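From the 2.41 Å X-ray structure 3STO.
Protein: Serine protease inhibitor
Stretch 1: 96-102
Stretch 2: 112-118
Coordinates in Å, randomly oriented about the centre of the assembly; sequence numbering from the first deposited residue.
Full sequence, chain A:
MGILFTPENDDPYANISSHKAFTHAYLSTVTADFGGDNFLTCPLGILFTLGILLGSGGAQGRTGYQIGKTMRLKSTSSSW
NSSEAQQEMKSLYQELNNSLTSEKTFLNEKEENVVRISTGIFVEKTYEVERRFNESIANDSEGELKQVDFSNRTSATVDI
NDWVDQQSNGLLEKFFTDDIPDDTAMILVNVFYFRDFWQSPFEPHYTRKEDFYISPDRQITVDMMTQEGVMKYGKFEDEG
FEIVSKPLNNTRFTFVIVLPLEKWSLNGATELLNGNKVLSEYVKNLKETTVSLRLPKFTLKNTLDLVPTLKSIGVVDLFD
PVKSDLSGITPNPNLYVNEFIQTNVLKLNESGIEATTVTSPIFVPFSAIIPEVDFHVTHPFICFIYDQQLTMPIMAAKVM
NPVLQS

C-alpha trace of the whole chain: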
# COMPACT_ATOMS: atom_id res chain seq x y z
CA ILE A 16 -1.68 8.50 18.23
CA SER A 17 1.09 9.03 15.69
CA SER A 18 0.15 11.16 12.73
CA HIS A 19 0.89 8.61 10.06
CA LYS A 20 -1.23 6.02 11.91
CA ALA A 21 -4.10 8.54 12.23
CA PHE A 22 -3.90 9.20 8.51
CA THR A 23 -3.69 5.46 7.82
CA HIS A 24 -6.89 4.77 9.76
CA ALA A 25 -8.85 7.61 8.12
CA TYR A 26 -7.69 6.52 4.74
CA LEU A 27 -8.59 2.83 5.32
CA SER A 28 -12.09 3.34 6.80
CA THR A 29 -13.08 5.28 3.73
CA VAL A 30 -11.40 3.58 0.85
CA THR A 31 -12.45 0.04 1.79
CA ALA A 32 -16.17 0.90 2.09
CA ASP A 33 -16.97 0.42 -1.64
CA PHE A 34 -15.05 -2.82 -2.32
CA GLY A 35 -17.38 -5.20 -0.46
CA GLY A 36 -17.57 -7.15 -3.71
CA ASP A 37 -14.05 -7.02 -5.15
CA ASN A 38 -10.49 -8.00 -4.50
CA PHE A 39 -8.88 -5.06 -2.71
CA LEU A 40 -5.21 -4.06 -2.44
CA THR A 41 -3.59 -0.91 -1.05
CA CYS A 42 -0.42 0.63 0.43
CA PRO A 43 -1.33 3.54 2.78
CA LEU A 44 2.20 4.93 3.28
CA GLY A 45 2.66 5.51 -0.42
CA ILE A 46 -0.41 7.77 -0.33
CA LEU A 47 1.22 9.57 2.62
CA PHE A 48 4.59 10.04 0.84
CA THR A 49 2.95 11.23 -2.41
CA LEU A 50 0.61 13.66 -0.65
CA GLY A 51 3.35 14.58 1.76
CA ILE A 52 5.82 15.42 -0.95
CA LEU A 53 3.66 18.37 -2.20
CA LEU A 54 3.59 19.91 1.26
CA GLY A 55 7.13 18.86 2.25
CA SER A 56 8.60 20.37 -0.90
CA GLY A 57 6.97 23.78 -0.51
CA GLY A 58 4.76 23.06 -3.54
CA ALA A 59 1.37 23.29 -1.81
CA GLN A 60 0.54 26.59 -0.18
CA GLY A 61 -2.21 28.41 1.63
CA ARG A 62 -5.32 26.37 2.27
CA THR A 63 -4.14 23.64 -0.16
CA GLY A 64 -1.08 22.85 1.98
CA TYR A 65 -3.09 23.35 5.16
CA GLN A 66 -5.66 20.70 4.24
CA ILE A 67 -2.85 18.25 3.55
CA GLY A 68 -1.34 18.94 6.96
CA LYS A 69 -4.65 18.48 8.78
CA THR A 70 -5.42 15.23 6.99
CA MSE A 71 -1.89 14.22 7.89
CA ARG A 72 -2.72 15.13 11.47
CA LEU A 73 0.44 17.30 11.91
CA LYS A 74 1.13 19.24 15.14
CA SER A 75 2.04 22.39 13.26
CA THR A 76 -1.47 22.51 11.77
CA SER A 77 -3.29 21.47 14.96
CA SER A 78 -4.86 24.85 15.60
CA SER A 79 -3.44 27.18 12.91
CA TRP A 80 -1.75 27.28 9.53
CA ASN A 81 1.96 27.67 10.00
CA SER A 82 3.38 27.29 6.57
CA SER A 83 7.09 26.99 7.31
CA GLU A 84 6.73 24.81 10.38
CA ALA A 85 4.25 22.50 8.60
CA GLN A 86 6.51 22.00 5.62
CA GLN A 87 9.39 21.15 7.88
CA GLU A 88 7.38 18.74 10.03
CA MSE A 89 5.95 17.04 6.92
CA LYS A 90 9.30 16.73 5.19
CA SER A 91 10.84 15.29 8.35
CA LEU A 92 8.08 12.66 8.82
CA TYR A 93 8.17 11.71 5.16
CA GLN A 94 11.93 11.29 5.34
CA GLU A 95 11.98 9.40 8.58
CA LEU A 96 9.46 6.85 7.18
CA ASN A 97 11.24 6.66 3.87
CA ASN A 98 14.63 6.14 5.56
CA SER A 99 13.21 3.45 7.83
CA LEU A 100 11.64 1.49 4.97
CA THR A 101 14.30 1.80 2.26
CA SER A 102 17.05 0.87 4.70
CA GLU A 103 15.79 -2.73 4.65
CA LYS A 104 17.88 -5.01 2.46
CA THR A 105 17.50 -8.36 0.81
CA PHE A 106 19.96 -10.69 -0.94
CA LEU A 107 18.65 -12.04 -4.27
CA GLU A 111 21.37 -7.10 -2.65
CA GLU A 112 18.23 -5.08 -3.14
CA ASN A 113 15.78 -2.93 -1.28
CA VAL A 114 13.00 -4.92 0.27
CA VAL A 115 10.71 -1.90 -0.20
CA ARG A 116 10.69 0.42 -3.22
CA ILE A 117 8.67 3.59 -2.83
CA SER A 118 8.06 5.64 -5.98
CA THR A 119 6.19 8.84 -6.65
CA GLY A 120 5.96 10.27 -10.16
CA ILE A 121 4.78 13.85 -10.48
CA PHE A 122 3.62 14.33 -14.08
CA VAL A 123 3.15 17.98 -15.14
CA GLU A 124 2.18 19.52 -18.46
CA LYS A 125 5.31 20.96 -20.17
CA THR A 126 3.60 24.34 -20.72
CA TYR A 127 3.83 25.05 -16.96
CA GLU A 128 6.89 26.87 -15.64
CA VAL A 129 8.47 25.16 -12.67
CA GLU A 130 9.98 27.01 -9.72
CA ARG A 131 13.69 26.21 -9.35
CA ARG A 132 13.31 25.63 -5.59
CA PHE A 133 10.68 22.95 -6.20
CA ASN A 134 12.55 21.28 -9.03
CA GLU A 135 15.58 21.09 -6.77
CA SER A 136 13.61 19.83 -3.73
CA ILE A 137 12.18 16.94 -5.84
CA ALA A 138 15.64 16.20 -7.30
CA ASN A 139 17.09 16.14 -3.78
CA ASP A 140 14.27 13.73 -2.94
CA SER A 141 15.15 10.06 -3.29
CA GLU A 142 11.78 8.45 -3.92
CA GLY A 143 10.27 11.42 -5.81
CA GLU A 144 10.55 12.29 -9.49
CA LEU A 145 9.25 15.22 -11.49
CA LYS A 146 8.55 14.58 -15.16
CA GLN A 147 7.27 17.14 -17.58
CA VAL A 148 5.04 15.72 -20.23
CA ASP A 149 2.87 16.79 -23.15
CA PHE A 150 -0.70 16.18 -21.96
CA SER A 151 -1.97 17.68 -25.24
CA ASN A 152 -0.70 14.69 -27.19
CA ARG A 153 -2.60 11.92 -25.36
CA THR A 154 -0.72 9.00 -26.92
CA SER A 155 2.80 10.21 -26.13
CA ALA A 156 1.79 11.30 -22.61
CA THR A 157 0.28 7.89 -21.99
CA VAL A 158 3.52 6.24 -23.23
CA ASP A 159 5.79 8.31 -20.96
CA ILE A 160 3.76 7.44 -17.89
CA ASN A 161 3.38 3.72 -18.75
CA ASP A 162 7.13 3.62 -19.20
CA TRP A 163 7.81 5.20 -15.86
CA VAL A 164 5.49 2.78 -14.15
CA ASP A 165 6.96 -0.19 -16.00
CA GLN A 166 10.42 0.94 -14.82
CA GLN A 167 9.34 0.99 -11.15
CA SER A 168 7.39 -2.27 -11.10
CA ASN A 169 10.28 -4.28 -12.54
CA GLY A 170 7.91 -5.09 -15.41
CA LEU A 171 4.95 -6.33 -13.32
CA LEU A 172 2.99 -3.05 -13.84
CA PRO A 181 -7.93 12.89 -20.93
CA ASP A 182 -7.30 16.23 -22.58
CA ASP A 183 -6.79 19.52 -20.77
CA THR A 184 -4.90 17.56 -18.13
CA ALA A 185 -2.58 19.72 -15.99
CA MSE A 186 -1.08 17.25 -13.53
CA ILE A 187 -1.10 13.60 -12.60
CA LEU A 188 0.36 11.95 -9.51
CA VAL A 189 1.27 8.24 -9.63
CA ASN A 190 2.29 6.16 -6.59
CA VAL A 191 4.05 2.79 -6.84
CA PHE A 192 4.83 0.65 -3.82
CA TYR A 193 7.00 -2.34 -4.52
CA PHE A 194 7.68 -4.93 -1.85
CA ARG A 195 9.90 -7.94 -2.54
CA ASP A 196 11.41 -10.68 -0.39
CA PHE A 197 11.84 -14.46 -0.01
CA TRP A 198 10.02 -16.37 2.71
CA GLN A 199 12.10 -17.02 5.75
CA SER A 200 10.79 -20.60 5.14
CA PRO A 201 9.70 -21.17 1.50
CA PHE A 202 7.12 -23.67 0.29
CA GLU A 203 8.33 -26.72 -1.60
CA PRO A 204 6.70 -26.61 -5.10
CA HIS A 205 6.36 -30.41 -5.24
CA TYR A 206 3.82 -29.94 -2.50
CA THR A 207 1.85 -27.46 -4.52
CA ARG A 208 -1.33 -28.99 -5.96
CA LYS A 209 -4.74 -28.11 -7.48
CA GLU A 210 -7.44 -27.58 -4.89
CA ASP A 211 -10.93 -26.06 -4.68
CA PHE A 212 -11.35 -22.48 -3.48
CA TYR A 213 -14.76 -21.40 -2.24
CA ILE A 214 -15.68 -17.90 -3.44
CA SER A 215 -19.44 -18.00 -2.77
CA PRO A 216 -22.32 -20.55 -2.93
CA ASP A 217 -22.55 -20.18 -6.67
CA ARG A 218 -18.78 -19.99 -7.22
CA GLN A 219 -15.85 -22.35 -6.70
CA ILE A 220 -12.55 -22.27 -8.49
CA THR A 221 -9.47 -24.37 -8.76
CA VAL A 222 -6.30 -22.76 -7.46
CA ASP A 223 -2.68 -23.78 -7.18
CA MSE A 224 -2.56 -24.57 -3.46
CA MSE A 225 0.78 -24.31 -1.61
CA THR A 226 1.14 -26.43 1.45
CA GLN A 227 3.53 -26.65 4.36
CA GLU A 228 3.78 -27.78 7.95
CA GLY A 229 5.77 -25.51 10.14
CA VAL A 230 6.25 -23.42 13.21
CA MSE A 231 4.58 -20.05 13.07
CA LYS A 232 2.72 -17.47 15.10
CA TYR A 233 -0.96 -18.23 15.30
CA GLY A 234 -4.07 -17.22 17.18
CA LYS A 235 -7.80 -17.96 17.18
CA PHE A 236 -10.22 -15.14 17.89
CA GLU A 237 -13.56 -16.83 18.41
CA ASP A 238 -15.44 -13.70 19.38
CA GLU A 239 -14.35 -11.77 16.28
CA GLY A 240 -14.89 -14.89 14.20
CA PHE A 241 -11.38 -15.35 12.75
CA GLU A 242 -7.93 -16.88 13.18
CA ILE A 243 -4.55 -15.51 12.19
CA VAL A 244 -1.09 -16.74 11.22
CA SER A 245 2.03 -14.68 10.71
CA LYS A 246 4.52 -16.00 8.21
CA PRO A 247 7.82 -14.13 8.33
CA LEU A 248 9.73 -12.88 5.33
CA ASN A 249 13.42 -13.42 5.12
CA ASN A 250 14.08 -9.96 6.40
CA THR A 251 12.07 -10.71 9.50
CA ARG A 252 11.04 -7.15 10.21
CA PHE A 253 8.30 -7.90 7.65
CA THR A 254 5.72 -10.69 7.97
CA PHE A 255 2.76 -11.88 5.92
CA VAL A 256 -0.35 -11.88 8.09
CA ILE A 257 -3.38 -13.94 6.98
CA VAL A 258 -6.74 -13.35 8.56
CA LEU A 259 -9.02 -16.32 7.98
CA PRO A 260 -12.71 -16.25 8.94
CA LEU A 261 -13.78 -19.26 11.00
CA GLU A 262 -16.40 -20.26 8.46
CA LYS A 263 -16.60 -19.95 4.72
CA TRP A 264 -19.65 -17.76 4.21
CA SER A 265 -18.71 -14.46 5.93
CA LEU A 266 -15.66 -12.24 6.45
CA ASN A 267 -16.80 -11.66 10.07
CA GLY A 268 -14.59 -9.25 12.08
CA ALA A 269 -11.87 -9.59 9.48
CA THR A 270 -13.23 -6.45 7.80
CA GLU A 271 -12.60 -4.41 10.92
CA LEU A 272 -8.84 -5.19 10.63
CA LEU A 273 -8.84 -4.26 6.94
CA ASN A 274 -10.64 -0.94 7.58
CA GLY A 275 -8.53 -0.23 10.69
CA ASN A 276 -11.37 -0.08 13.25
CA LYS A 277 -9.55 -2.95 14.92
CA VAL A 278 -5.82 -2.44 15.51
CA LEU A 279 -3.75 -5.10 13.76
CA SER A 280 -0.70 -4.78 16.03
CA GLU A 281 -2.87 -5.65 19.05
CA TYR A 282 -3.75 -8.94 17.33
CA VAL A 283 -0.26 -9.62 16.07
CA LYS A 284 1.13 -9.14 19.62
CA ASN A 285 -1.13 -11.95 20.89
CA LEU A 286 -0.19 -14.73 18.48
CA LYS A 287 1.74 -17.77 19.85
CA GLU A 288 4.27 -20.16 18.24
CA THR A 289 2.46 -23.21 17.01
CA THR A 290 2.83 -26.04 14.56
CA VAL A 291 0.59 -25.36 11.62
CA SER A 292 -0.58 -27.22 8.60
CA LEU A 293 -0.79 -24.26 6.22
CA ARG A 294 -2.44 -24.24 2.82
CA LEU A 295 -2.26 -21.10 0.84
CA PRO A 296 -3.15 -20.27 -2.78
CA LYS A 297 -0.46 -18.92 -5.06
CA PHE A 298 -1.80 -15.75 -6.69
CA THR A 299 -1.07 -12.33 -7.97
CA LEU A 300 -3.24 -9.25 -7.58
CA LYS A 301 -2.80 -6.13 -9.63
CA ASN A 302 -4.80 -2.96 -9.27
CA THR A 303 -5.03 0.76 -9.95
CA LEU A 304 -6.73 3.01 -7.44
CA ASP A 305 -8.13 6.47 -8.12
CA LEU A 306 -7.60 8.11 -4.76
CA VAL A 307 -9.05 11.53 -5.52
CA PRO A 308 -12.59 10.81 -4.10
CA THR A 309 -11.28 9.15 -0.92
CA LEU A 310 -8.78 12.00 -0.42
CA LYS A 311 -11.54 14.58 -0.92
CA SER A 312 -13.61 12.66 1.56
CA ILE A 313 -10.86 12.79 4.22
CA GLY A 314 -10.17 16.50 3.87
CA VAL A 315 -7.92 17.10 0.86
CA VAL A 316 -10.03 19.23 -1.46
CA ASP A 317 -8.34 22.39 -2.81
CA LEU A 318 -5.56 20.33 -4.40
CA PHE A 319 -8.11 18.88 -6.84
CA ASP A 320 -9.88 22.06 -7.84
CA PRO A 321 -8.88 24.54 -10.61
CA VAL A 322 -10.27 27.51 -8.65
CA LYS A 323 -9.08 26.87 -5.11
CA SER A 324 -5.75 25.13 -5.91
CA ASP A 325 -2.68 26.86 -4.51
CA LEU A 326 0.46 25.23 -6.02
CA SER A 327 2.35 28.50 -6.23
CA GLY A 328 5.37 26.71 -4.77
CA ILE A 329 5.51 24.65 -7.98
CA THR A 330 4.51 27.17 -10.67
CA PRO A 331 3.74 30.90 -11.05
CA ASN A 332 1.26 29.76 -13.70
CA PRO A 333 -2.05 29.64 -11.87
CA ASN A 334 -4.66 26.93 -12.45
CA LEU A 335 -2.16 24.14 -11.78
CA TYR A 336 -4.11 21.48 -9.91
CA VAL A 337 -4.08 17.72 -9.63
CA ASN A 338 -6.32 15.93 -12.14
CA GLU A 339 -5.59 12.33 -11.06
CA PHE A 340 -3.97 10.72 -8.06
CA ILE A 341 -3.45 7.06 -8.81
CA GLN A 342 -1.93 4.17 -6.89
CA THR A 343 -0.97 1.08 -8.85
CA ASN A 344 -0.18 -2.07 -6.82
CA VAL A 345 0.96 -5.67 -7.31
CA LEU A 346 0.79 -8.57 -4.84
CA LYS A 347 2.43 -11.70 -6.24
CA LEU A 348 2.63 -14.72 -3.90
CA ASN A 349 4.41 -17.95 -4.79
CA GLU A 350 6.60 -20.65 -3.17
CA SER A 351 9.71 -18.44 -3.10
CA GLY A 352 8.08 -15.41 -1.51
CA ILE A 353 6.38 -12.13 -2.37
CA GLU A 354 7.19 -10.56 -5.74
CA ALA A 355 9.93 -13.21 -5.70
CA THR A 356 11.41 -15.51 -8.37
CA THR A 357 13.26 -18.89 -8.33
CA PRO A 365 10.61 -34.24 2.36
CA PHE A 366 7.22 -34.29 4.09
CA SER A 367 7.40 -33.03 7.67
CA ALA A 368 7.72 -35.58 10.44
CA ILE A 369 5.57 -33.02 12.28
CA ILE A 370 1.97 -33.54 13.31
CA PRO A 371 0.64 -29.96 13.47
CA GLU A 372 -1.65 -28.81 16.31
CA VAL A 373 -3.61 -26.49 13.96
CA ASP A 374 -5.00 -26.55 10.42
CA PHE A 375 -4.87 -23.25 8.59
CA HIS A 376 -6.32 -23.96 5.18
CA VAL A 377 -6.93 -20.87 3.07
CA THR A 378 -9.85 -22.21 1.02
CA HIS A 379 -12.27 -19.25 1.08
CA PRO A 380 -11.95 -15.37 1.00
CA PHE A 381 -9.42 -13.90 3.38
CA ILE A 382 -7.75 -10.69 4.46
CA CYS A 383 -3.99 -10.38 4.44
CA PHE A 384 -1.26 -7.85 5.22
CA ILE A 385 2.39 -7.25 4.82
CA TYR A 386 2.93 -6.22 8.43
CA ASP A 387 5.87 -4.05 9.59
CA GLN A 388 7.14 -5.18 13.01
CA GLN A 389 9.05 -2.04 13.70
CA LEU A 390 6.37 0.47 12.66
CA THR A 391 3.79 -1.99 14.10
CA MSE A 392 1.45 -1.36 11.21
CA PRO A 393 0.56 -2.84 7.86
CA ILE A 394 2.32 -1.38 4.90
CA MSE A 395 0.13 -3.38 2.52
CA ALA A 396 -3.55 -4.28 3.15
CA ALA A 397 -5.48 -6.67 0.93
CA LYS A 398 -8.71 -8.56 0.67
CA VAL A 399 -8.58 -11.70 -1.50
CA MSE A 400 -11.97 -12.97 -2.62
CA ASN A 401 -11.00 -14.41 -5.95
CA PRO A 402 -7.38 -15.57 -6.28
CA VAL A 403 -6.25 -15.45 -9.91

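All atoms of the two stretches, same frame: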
# COMPACT_ATOMS: atom_id res chain seq x y z
N LEU A 96 10.14 8.06 7.64
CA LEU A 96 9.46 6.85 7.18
C LEU A 96 10.13 6.26 5.95
O LEU A 96 10.31 5.04 5.83
CB LEU A 96 7.99 7.13 6.90
CG LEU A 96 7.16 7.44 8.15
CD1 LEU A 96 5.73 7.93 7.80
CD2 LEU A 96 7.13 6.23 9.06
N ASN A 97 10.53 7.12 5.05
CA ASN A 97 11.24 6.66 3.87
C ASN A 97 12.60 6.02 4.22
O ASN A 97 12.95 4.95 3.72
CB ASN A 97 11.41 7.82 2.87
CG ASN A 97 11.95 7.36 1.54
OD1 ASN A 97 11.27 6.63 0.84
ND2 ASN A 97 13.18 7.75 1.19
N ASN A 98 13.36 6.69 5.09
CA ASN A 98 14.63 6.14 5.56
C ASN A 98 14.49 4.77 6.25
O ASN A 98 15.30 3.88 6.04
CB ASN A 98 15.33 7.09 6.53
CG ASN A 98 15.96 8.28 5.82
OD1 ASN A 98 16.31 8.19 4.64
ND2 ASN A 98 16.10 9.39 6.55
N SER A 99 13.47 4.65 7.09
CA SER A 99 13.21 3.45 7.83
C SER A 99 12.92 2.31 6.87
O SER A 99 13.52 1.26 6.97
CB SER A 99 12.05 3.65 8.77
OG SER A 99 11.92 2.54 9.62
N LEU A 100 12.07 2.55 5.87
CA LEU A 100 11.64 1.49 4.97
C LEU A 100 12.69 1.09 3.93
O LEU A 100 12.91 -0.12 3.67
CB LEU A 100 10.31 1.86 4.29
CG LEU A 100 9.05 1.84 5.16
CD1 LEU A 100 7.87 2.54 4.45
CD2 LEU A 100 8.72 0.41 5.49
N THR A 101 13.35 2.08 3.34
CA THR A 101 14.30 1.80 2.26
C THR A 101 15.65 1.32 2.80
O THR A 101 16.49 0.86 2.05
CB THR A 101 14.51 3.01 1.31
OG1 THR A 101 15.16 4.07 2.02
CG2 THR A 101 13.17 3.53 0.76
N SER A 102 15.84 1.42 4.11
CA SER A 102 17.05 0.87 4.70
C SER A 102 17.03 -0.67 4.75
O SER A 102 18.06 -1.29 4.96
CB SER A 102 17.26 1.41 6.10
OG SER A 102 16.28 0.91 6.97
N GLU A 112 19.19 -6.09 -2.74
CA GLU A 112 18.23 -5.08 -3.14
C GLU A 112 17.48 -4.53 -1.96
O GLU A 112 17.56 -5.05 -0.84
CB GLU A 112 17.22 -5.72 -4.08
CG GLU A 112 17.82 -6.61 -5.15
CD GLU A 112 18.15 -5.84 -6.41
OE1 GLU A 112 18.23 -4.58 -6.33
OE2 GLU A 112 18.30 -6.48 -7.47
N ASN A 113 16.73 -3.47 -2.23
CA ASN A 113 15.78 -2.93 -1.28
C ASN A 113 14.62 -3.88 -1.15
O ASN A 113 14.04 -4.30 -2.15
CB ASN A 113 15.21 -1.59 -1.78
CG ASN A 113 16.02 -0.39 -1.32
OD1 ASN A 113 17.14 -0.53 -0.81
ND2 ASN A 113 15.45 0.82 -1.52
N VAL A 114 14.24 -4.20 0.07
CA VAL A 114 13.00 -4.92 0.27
C VAL A 114 11.82 -4.05 -0.25
O VAL A 114 10.92 -4.52 -0.95
CB VAL A 114 12.84 -5.31 1.77
CG1 VAL A 114 11.43 -5.78 2.08
CG2 VAL A 114 13.88 -6.35 2.17
N VAL A 115 11.82 -2.77 0.12
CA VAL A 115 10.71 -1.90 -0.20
C VAL A 115 11.16 -0.82 -1.19
O VAL A 115 12.17 -0.16 -0.96
CB VAL A 115 10.20 -1.18 1.05
CG1 VAL A 115 8.89 -0.43 0.73
CG2 VAL A 115 10.05 -2.15 2.20
N ARG A 116 10.42 -0.66 -2.28
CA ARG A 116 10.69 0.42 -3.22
C ARG A 116 9.48 1.34 -3.29
O ARG A 116 8.37 0.95 -3.71
CB ARG A 116 11.10 -0.09 -4.60
N ILE A 117 9.69 2.57 -2.82
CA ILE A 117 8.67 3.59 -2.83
C ILE A 117 8.91 4.51 -4.03
O ILE A 117 10.05 4.98 -4.25
CB ILE A 117 8.77 4.43 -1.56
CG1 ILE A 117 8.44 3.56 -0.33
CG2 ILE A 117 7.91 5.71 -1.68
CD1 ILE A 117 9.40 3.75 0.83
N SER A 118 7.88 4.74 -4.83
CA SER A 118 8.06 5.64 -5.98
C SER A 118 6.87 6.55 -6.20
O SER A 118 5.71 6.10 -6.30
CB SER A 118 8.32 4.85 -7.26
OG SER A 118 9.50 4.09 -7.15
O HOH W 1 13.85 -1.35 1.51

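The packing of the last turns of a helix against a neighbouring β-strand in this serine protease inhibitor is a small, mainly apolar contact in which side chains fill the space between the two elements and a single water joins their backbones. The segments bury 293 Å² between them, both sides summed, and the axes of helix 96-101 and strand 115-118 approach to 8.4 Å, with their N-to-C directions at 144°. Such a separation leaves room for a layer of side chains.

The general principle is that each element offers a regularly spaced subset of its side chains. A strand turns alternate side chains to the same side, so Val115 and Ile117 both point toward the helix while Arg116, between them, points away; the side chain of Arg116 is not modelled beyond CB. A helix returns to the same face every three to four residues, and here Asn97, Leu100 and Thr101 supply its share of the contact, whereas Asn98 and Ser102 point away.

Ile117 is the meeting point. Its CD1 lies 4.0 Å from Leu100 CB, 3.8 Å from Thr101 CG2 and 3.4 Å from Asn97 OD1, so one terminal methyl touches three helical residues, the adjacent Leu100 and Thr101 and, one turn earlier, Asn97. The ND2 of Asn97, at the same end of the side chain, is hydrogen-bonded elsewhere in the structure. Leu100 also reaches Val115, with CD2 4.4 Å from CG2, a looser apolar contact than the one it makes with Ile117.

Thr101 shows how a polar residue can present a methyl group to a neighbour. Its OG1 donates a hydrogen bond to Asn97 O at 2.9 Å, the same carbonyl that accepts from Thr101 N, also at 2.9 Å. With the hydroxyl engaged within its own helix and chi1 in the p well, CG2 is left to face the strand, where it lies 4.2 Å from Val115 O as well as against Ile117. The CA atoms of Thr101 and Val115 are 5.7 Å apart, which marks the backbone register. Beyond this point the side chain of Asn113, sideways at its CA-to-CB bond, brings its end close to the last part of the helix.

No clear direct hydrogen bond crosses the contact, but water 1 bridges it. The water donates to Leu100 O at 2.7 Å and accepts from Val115 N at 2.8 Å, linking a carbonyl near the helix end to an amide at the start of the strand. Polar backbone groups are thus joined through solvent, while methyl groups do most of the direct packing.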